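Local structure of octaprenyl-diphosphate synthase (Roseobacter denitrificans, 4JXN) at residues A[64-68]-A[69-73]; A[138-141]-A[142-146]; A[281-284]-A[285-289]. The protein probably catalyses the magnesium-dependent addition of five isopentenyl diphosphate units to farnesyl diphosphate, giving the all-trans octaprenyl diphosphate used for quinone side chains. One frame throughout, in Å; residues are numbered along the deposited sequence.

Helix ends and helix turns in an all-helical synthase can be read from three local contacts, taken in chain order. Contact 1 (64-73) closes helix 57-68, contact 2 (138-146) opens helix 139-162, and contact 3 (281-289) takes in the later part of helix 278-288 and its end. The first two are neighbours, their centres about 17 Å apart and their nearest atoms about 9 Å apart without touching, and helix 170-196 packs against both. Contact 3 lies on the opposite side of the chain's centre, about 46 Å from contact 1 and about 44 Å from contact 2 between centres. Of the three, contact 2 reaches the second subunit.

Contact 1. Residues A[64-68]-A[69-73]; sequences AAAHL and CGYDG
Ala66 and His67 meet Gly70 and Tyr71 in a Schellman motif, the local C-terminal cap that ends helix 57-68 and releases the chain into the loop before helix 75-94, within the all-helical prenyl synthase fold. Gly70 is the C' residue: its positive phi, 75°, is a value that favours glycine, and it turns the backbone back over the last helical carbonyls. Two bonds define the motif. Tyr71 N donates to Ala66 O at 3.1 Å in the long, six-to-one closure, with a fairly straight N-H...O angle of 164°; Gly70 N reaches His67 O at 2.8 Å, standing well above that carbonyl's plane. Cys69 N still bonds Ala65 O in the helical manner and adds a weak bond to Ala66 O, which therefore receives two amides. The amides of Gly70 and Tyr71 thus serve carbonyls of the last turn, just where the regular pattern runs out.

Apolar contact follows the same closure, since Ala66 CB meets Tyr71 CB at 4.0 Å. The Tyr71 ring is carried away from the helix, CG standing anti to the backbone N (chi1 -176°), toward Ile195 and Ala196 of helix 170-196, and its OH is hydrogen-bonded to Phe75 N. His67 binds Asp22 of helix 9-34 through NE2, and both its ring and that of Tyr71 meet His76. The C-terminal turn is in this way tied to helices 9-34, 75-94 and 170-196, while Ala64 and Leu68 pack on helix 317-330. Beyond the cap the loop folds across the tyrosine it has just passed: Gly73 N lies over the centre of the Tyr71 ring, 3.5 Å above its plane.

Contact 2. Residues A[138-141]-A[142-146]; sequences SLRV and LDILA
Leu142 reaches back over the first turn of helix 139-162, where Ser138 is the N-cap, and its side chain can be followed outward atom by atom. CB lies 3.2 Å from Leu139 O. CG then turns back toward the preceding turn, 3.3 Å from Ser138 O, because it stands anti to its own carbonyl carbon (chi1 -80°). At the tip, CD1 passes the same Ser138 oxygen and approaches Leu139 CD2 at 4.4 Å, a loose apolar touch one turn apart. Leu142 also packs on Met133 and Val134 of helix 116-134 and on Phe130 of the second subunit, whose own Leu139 meets Leu139 here.

The cap itself is modest: Ser138 OG accepts a weak bond from Val141 N at 3.3 Å, and Ser138 O takes another weak one from Leu142 N. Regular helical bonding follows, with Asp143 N to Leu139 O at 2.7 Å, the donor nearly along the C=O axis. On another side of the helix Arg140, in the conformer given, runs side by side with Ile144.

The chemistry is therefore divided: a serine hydroxyl takes up one amide of the opening turn, while Leu142 packs on both helix 116-134 and the partner subunit, a subunit contact to which Leu139, Asp143 and Ala146 add.

Contact 3. Residues A[281-284]-A[285-289]; sequences HAIA and LLHKH
Leu285 lies over one face of the His281 ring, a CH-pi contact one turn apart within helix 278-288. Its CG sits 4.3 Å from the ring centroid and 19° off the normal, while CD1 comes within 3.8 Å of His281 NE2. The imidazole is turned under the leucine, His281 CG standing anti to the backbone N (chi1 -171°). Phe264 of helix 259-270 meets the same ring edge-to-face and also touches Leu285, so both residues pack against it; Leu285 touches Trp265 of that helix as well. Shortening Leu285 to an alanine is likely to strip the His281 face of its aliphatic cover and open a gap toward Phe264 and Trp265.

Leu286 turns to another side of the helix, where it packs on Leu292 of helix 291-309 and on Phe226, and its amide bonds Ala282 O. His287 lies alongside Ile283, pointing the same way, with Ile283 CG2 3.5 Å from His287 CD2; His287 N donates to Ile283 O at 3.0 Å (166°). Lys288 N closes the next turn on Ala284 O at 2.8 Å. The Lys288 side chain extends away, its CD over one face of the His289 ring, 4.0 Å above the plane and offset toward the rim. His289, the first residue to leave helical geometry, bonds Glu261 through NE2.

Backbone amides and carbonyls are thus paired along the helix, and the side-chain contacts are mostly dispersive: an apolar flank faces helix 259-270, while at the helix end Glu261 holds the His289 imidazole, with Lys288 only in a long, weak ion pair to it.

Contact 1. Residues A[64-68]-A[69-73]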
loop_
_atom_site.group_PDB
_atom_site.type_symbol
_atom_site.label_atom_id
_atom_site.label_comp_id
_atom_site.label_asym_id
_atom_site.label_seq_id
_atom_site.Cartn_x
_atom_site.Cartn_y
_atom_site.Cartn_z
ATOM N N ALA A 64 -22.588 10.919 -3.539
ATOM C CA ALA A 64 -24.021 10.724 -3.479
ATOM C C ALA A 64 -24.447 10.563 -2.033
ATOM O O ALA A 64 -25.440 11.150 -1.606
ATOM C CB ALA A 64 -24.422 9.525 -4.285
ATOM N N ALA A 65 -23.683 9.772 -1.283
ATOM C CA ALA A 65 -24.035 9.474 0.098
ATOM C C ALA A 65 -23.940 10.729 0.976
ATOM O O ALA A 65 -24.751 10.944 1.871
ATOM C CB ALA A 65 -23.177 8.358 0.656
ATOM N N ALA A 66 -22.953 11.560 0.700
ATOM C CA ALA A 66 -22.778 12.793 1.446
ATOM C C ALA A 66 -23.948 13.727 1.205
ATOM O O ALA A 66 -24.541 14.240 2.150
ATOM C CB ALA A 66 -21.472 13.458 1.049
ATOM N N HIS A 67 -24.282 13.943 -0.063
ATOM C CA HIS A 67 -25.399 14.824 -0.415
ATOM C C HIS A 67 -26.717 14.287 0.137
ATOM O O HIS A 67 -27.524 15.031 0.703
ATOM C CB HIS A 67 -25.493 15.007 -1.927
ATOM C CG HIS A 67 -24.391 15.843 -2.509
ATOM N ND1 HIS A 67 -24.136 17.134 -2.100
ATOM C CD2 HIS A 67 -23.493 15.576 -3.488
ATOM C CE1 HIS A 67 -23.120 17.621 -2.790
ATOM N NE2 HIS A 67 -22.714 16.697 -3.639
ATOM N N LEU A 68 -26.919 12.982 0.009
ATOM C CA LEU A 68 -28.119 12.364 0.558
ATOM C C LEU A 68 -28.334 12.716 2.037
ATOM O O LEU A 68 -29.473 12.851 2.480
ATOM C CB LEU A 68 -28.067 10.850 0.366
ATOM C CG LEU A 68 -29.203 10.001 0.942
ATOM C CD1 LEU A 68 -30.564 10.371 0.372
ATOM C CD2 LEU A 68 -28.890 8.542 0.682
ATOM N N CYS A 69 -27.248 12.862 2.790
ATOM C CA CYS A 69 -27.330 13.188 4.221
ATOM C C CYS A 69 -27.137 14.690 4.526
ATOM O O CYS A 69 -26.945 15.075 5.680
ATOM C CB CYS A 69 -26.302 12.352 4.990
ATOM S SG CYS A 69 -26.486 10.563 4.776
ATOM N N GLY A 70 -27.174 15.523 3.488
ATOM C CA GLY A 70 -27.135 16.978 3.638
ATOM C C GLY A 70 -25.794 17.607 3.985
ATOM O O GLY A 70 -25.756 18.648 4.639
ATOM N N TYR A 71 -24.697 17.004 3.537
ATOM C CA TYR A 71 -23.360 17.521 3.838
ATOM C C TYR A 71 -23.030 18.775 3.029
ATOM O O TYR A 71 -23.056 18.752 1.793
ATOM C CB TYR A 71 -22.294 16.457 3.563
ATOM C CG TYR A 71 -20.877 16.877 3.931
ATOM C CD1 TYR A 71 -20.548 17.221 5.243
ATOM C CD2 TYR A 71 -19.866 16.924 2.972
ATOM C CE1 TYR A 71 -19.256 17.606 5.587
ATOM C CE2 TYR A 71 -18.570 17.294 3.313
ATOM C CZ TYR A 71 -18.270 17.638 4.618
ATOM O OH TYR A 71 -16.980 18.010 4.947
ATOM N N ASP A 72 -22.705 19.855 3.738
ATOM C CA ASP A 72 -22.268 21.104 3.111
ATOM C C ASP A 72 -20.793 21.045 2.722
ATOM O O ASP A 72 -20.453 21.281 1.565
ATOM C CB ASP A 72 -22.490 22.293 4.055
ATOM C CG ASP A 72 -23.961 22.630 4.251
ATOM O OD1 ASP A 72 -24.746 22.517 3.282
ATOM O OD2 ASP A 72 -24.331 23.025 5.378
ATOM N N GLY A 73 -19.943 20.706 3.694
ATOM C CA GLY A 73 -18.477 20.860 3.611
ATOM C C GLY A 73 -17.706 20.286 2.424
ATOM O O GLY A 73 -18.303 19.862 1.429
#

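Contact 2. Residues A[138-141]-A[142-146]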
loop_
_atom_site.group_PDB
_atom_site.type_symbol
_atom_site.label_atom_id
_atom_site.label_comp_id
_atom_site.label_asym_id
_atom_site.label_seq_id
_atom_site.Cartn_x
_atom_site.Cartn_y
_atom_site.Cartn_z
ATOM N N SER A 138 -11.311 13.130 10.441
ATOM C CA SER A 138 -12.265 12.160 10.993
ATOM C C SER A 138 -11.638 10.791 11.198
ATOM O O SER A 138 -11.261 10.093 10.241
ATOM C CB SER A 138 -13.512 12.045 10.105
ATOM O OG SER A 138 -14.361 10.995 10.562
ATOM N N LEU A 139 -11.542 10.403 12.462
ATOM C CA LEU A 139 -10.940 9.131 12.797
ATOM C C LEU A 139 -11.878 8.001 12.391
ATOM O O LEU A 139 -11.429 6.959 11.892
ATOM C CB LEU A 139 -10.586 9.091 14.276
ATOM C CG LEU A 139 -9.462 10.069 14.625
ATOM C CD1 LEU A 139 -9.536 10.502 16.086
ATOM C CD2 LEU A 139 -8.108 9.451 14.305
ATOM N N ARG A 140 -13.176 8.240 12.578
ATOM C CA ARG A 140 -14.203 7.280 12.187
ATOM C C ARG A 140 -14.079 6.830 10.726
ATOM O O ARG A 140 -14.120 5.628 10.453
ATOM C CB ARG A 140 -15.596 7.856 12.426
ATOM C CG ARG A 140 -16.717 6.847 12.223
ATOM C CD ARG A 140 -17.446 6.487 13.504
ATOM N NE ARG A 140 -18.836 6.161 13.202
ATOM C CZ ARG A 140 -19.767 7.076 12.956
ATOM N NH1 ARG A 140 -19.454 8.359 13.004
ATOM N NH2 ARG A 140 -21.008 6.713 12.678
ATOM N N VAL A 141 -13.936 7.777 9.787
ATOM C CA VAL A 141 -13.834 7.400 8.351
ATOM C C VAL A 141 -12.513 6.689 8.069
ATOM O O VAL A 141 -12.415 5.867 7.147
ATOM C CB VAL A 141 -13.986 8.577 7.331
ATOM C CG1 VAL A 141 -15.193 9.452 7.650
ATOM C CG2 VAL A 141 -12.719 9.405 7.202
ATOM N N LEU A 142 -11.495 7.047 8.846
ATOM C CA LEU A 142 -10.170 6.450 8.732
ATOM C C LEU A 142 -10.255 5.016 9.175
ATOM O O LEU A 142 -9.715 4.120 8.518
ATOM C CB LEU A 142 -9.153 7.209 9.595
ATOM C CG LEU A 142 -8.634 8.491 8.935
ATOM C CD1 LEU A 142 -8.151 9.526 9.943
ATOM C CD2 LEU A 142 -7.530 8.131 7.947
ATOM N N ASP A 143 -10.944 4.793 10.290
ATOM C CA ASP A 143 -11.198 3.441 10.731
ATOM C C ASP A 143 -11.905 2.670 9.632
ATOM O O ASP A 143 -11.504 1.563 9.299
ATOM C CB ASP A 143 -12.044 3.402 11.997
ATOM C CG ASP A 143 -11.893 2.092 12.766
ATOM O OD1 ASP A 143 -10.746 1.693 13.072
ATOM O OD2 ASP A 143 -12.924 1.463 13.079
ATOM N N ILE A 144 -12.949 3.270 9.074
ATOM C CA ILE A 144 -13.773 2.603 8.067
ATOM C C ILE A 144 -12.920 2.212 6.861
ATOM O O ILE A 144 -12.931 1.063 6.448
ATOM C CB ILE A 144 -14.976 3.487 7.680
ATOM C CG1 ILE A 144 -15.965 3.528 8.862
ATOM C CG2 ILE A 144 -15.660 2.964 6.424
ATOM C CD1 ILE A 144 -17.041 4.580 8.749
ATOM N N LEU A 145 -12.146 3.154 6.347
ATOM C CA LEU A 145 -11.278 2.893 5.202
ATOM C C LEU A 145 -10.045 2.049 5.547
ATOM O O LEU A 145 -9.490 1.377 4.662
ATOM C CB LEU A 145 -10.851 4.216 4.541
ATOM C CG LEU A 145 -11.957 4.871 3.697
ATOM C CD1 LEU A 145 -11.593 6.312 3.381
ATOM C CD2 LEU A 145 -12.246 4.086 2.416
ATOM N N ALA A 146 -9.602 2.091 6.806
ATOM C CA ALA A 146 -8.488 1.232 7.243
ATOM C C ALA A 146 -8.949 -0.211 7.292
ATOM O O ALA A 146 -8.267 -1.094 6.788
ATOM C CB ALA A 146 -7.935 1.659 8.594
#

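Contact 3. Residues A[281-284]-A[285-289]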
loop_
_atom_site.group_PDB
_atom_site.type_symbol
_atom_site.label_atom_id
_atom_site.label_comp_id
_atom_site.label_asym_id
_atom_site.label_seq_id
_atom_site.Cartn_x
_atom_site.Cartn_y
_atom_site.Cartn_z
ATOM N N HIS A 281 -17.861 -27.149 -23.889
ATOM C CA HIS A 281 -18.303 -28.172 -22.955
ATOM C C HIS A 281 -18.633 -27.579 -21.578
ATOM O O HIS A 281 -19.676 -27.906 -21.013
ATOM C CB HIS A 281 -17.267 -29.285 -22.827
ATOM C CG HIS A 281 -17.757 -30.460 -22.045
ATOM N ND1 HIS A 281 -18.867 -31.190 -22.416
ATOM C CD2 HIS A 281 -17.309 -31.014 -20.896
ATOM C CE1 HIS A 281 -19.080 -32.143 -21.529
ATOM N NE2 HIS A 281 -18.159 -32.048 -20.587
ATOM N N ALA A 282 -17.762 -26.705 -21.068
ATOM C CA ALA A 282 -18.016 -25.939 -19.822
ATOM C C ALA A 282 -19.349 -25.216 -19.865
ATOM O O ALA A 282 -20.147 -25.314 -18.932
ATOM C CB ALA A 282 -16.899 -24.936 -19.572
ATOM N N ILE A 283 -19.592 -24.489 -20.956
ATOM C CA ILE A 283 -20.837 -23.732 -21.125
ATOM C C ILE A 283 -22.055 -24.664 -21.151
ATOM O O ILE A 283 -23.092 -24.359 -20.567
ATOM C CB ILE A 283 -20.789 -22.840 -22.398
ATOM C CG1 ILE A 283 -19.797 -21.685 -22.188
ATOM C CG2 ILE A 283 -22.162 -22.268 -22.738
ATOM C CD1 ILE A 283 -19.482 -20.886 -23.434
ATOM N N ALA A 284 -21.932 -25.791 -21.841
ATOM C CA ALA A 284 -22.985 -26.807 -21.841
ATOM C C ALA A 284 -23.319 -27.284 -20.416
ATOM O O ALA A 284 -24.484 -27.451 -20.076
ATOM C CB ALA A 284 -22.568 -27.994 -22.701
ATOM N N LEU A 285 -22.282 -27.526 -19.609
ATOM C CA LEU A 285 -22.446 -27.963 -18.224
ATOM C C LEU A 285 -23.107 -26.876 -17.369
ATOM O O LEU A 285 -23.905 -27.185 -16.485
ATOM C CB LEU A 285 -21.104 -28.401 -17.609
ATOM C CG LEU A 285 -20.428 -29.610 -18.273
ATOM C CD1 LEU A 285 -19.097 -29.922 -17.615
ATOM C CD2 LEU A 285 -21.337 -30.829 -18.269
ATOM N N LEU A 286 -22.805 -25.611 -17.652
ATOM C CA LEU A 286 -23.450 -24.497 -16.933
ATOM C C LEU A 286 -24.922 -24.532 -17.189
ATOM O O LEU A 286 -25.724 -24.452 -16.244
ATOM C CB LEU A 286 -22.931 -23.121 -17.378
ATOM C CG LEU A 286 -21.464 -22.800 -17.093
ATOM C CD1 LEU A 286 -21.142 -21.360 -17.465
ATOM C CD2 LEU A 286 -21.136 -23.065 -15.636
ATOM N N HIS A 287 -25.277 -24.640 -18.470
ATOM C CA HIS A 287 -26.692 -24.663 -18.873
ATOM C C HIS A 287 -27.389 -25.906 -18.326
ATOM O O HIS A 287 -28.477 -25.816 -17.759
ATOM C CB HIS A 287 -26.843 -24.571 -20.397
ATOM C CG HIS A 287 -26.450 -23.241 -20.954
ATOM N ND1 HIS A 287 -27.036 -22.063 -20.545
ATOM C CD2 HIS A 287 -25.509 -22.896 -21.864
ATOM C CE1 HIS A 287 -26.482 -21.051 -21.187
ATOM N NE2 HIS A 287 -25.552 -21.530 -21.993
ATOM N N LYS A 288 -26.723 -27.048 -18.460
ATOM C CA LYS A 288 -27.218 -28.339 -17.965
ATOM C C LYS A 288 -27.665 -28.229 -16.525
ATOM O O LYS A 288 -28.668 -28.814 -16.141
ATOM C CB LYS A 288 -26.100 -29.378 -18.070
ATOM C CG LYS A 288 -26.470 -30.806 -17.719
ATOM C CD LYS A 288 -25.215 -31.675 -17.756
ATOM C CE LYS A 288 -25.513 -33.150 -17.533
ATOM N NZ LYS A 288 -26.171 -33.430 -16.226
ATOM N N HIS A 289 -26.913 -27.463 -15.741
ATOM C CA HIS A 289 -27.140 -27.357 -14.313
ATOM C C HIS A 289 -27.783 -26.042 -13.887
ATOM O O HIS A 289 -27.732 -25.706 -12.709
ATOM C CB HIS A 289 -25.801 -27.520 -13.575
ATOM C CG HIS A 289 -25.208 -28.883 -13.699
ATOM N ND1 HIS A 289 -25.905 -30.028 -13.383
ATOM C CD2 HIS A 289 -23.976 -29.286 -14.089
ATOM C CE1 HIS A 289 -25.131 -31.079 -13.581
ATOM N NE2 HIS A 289 -23.957 -30.656 -14.010
#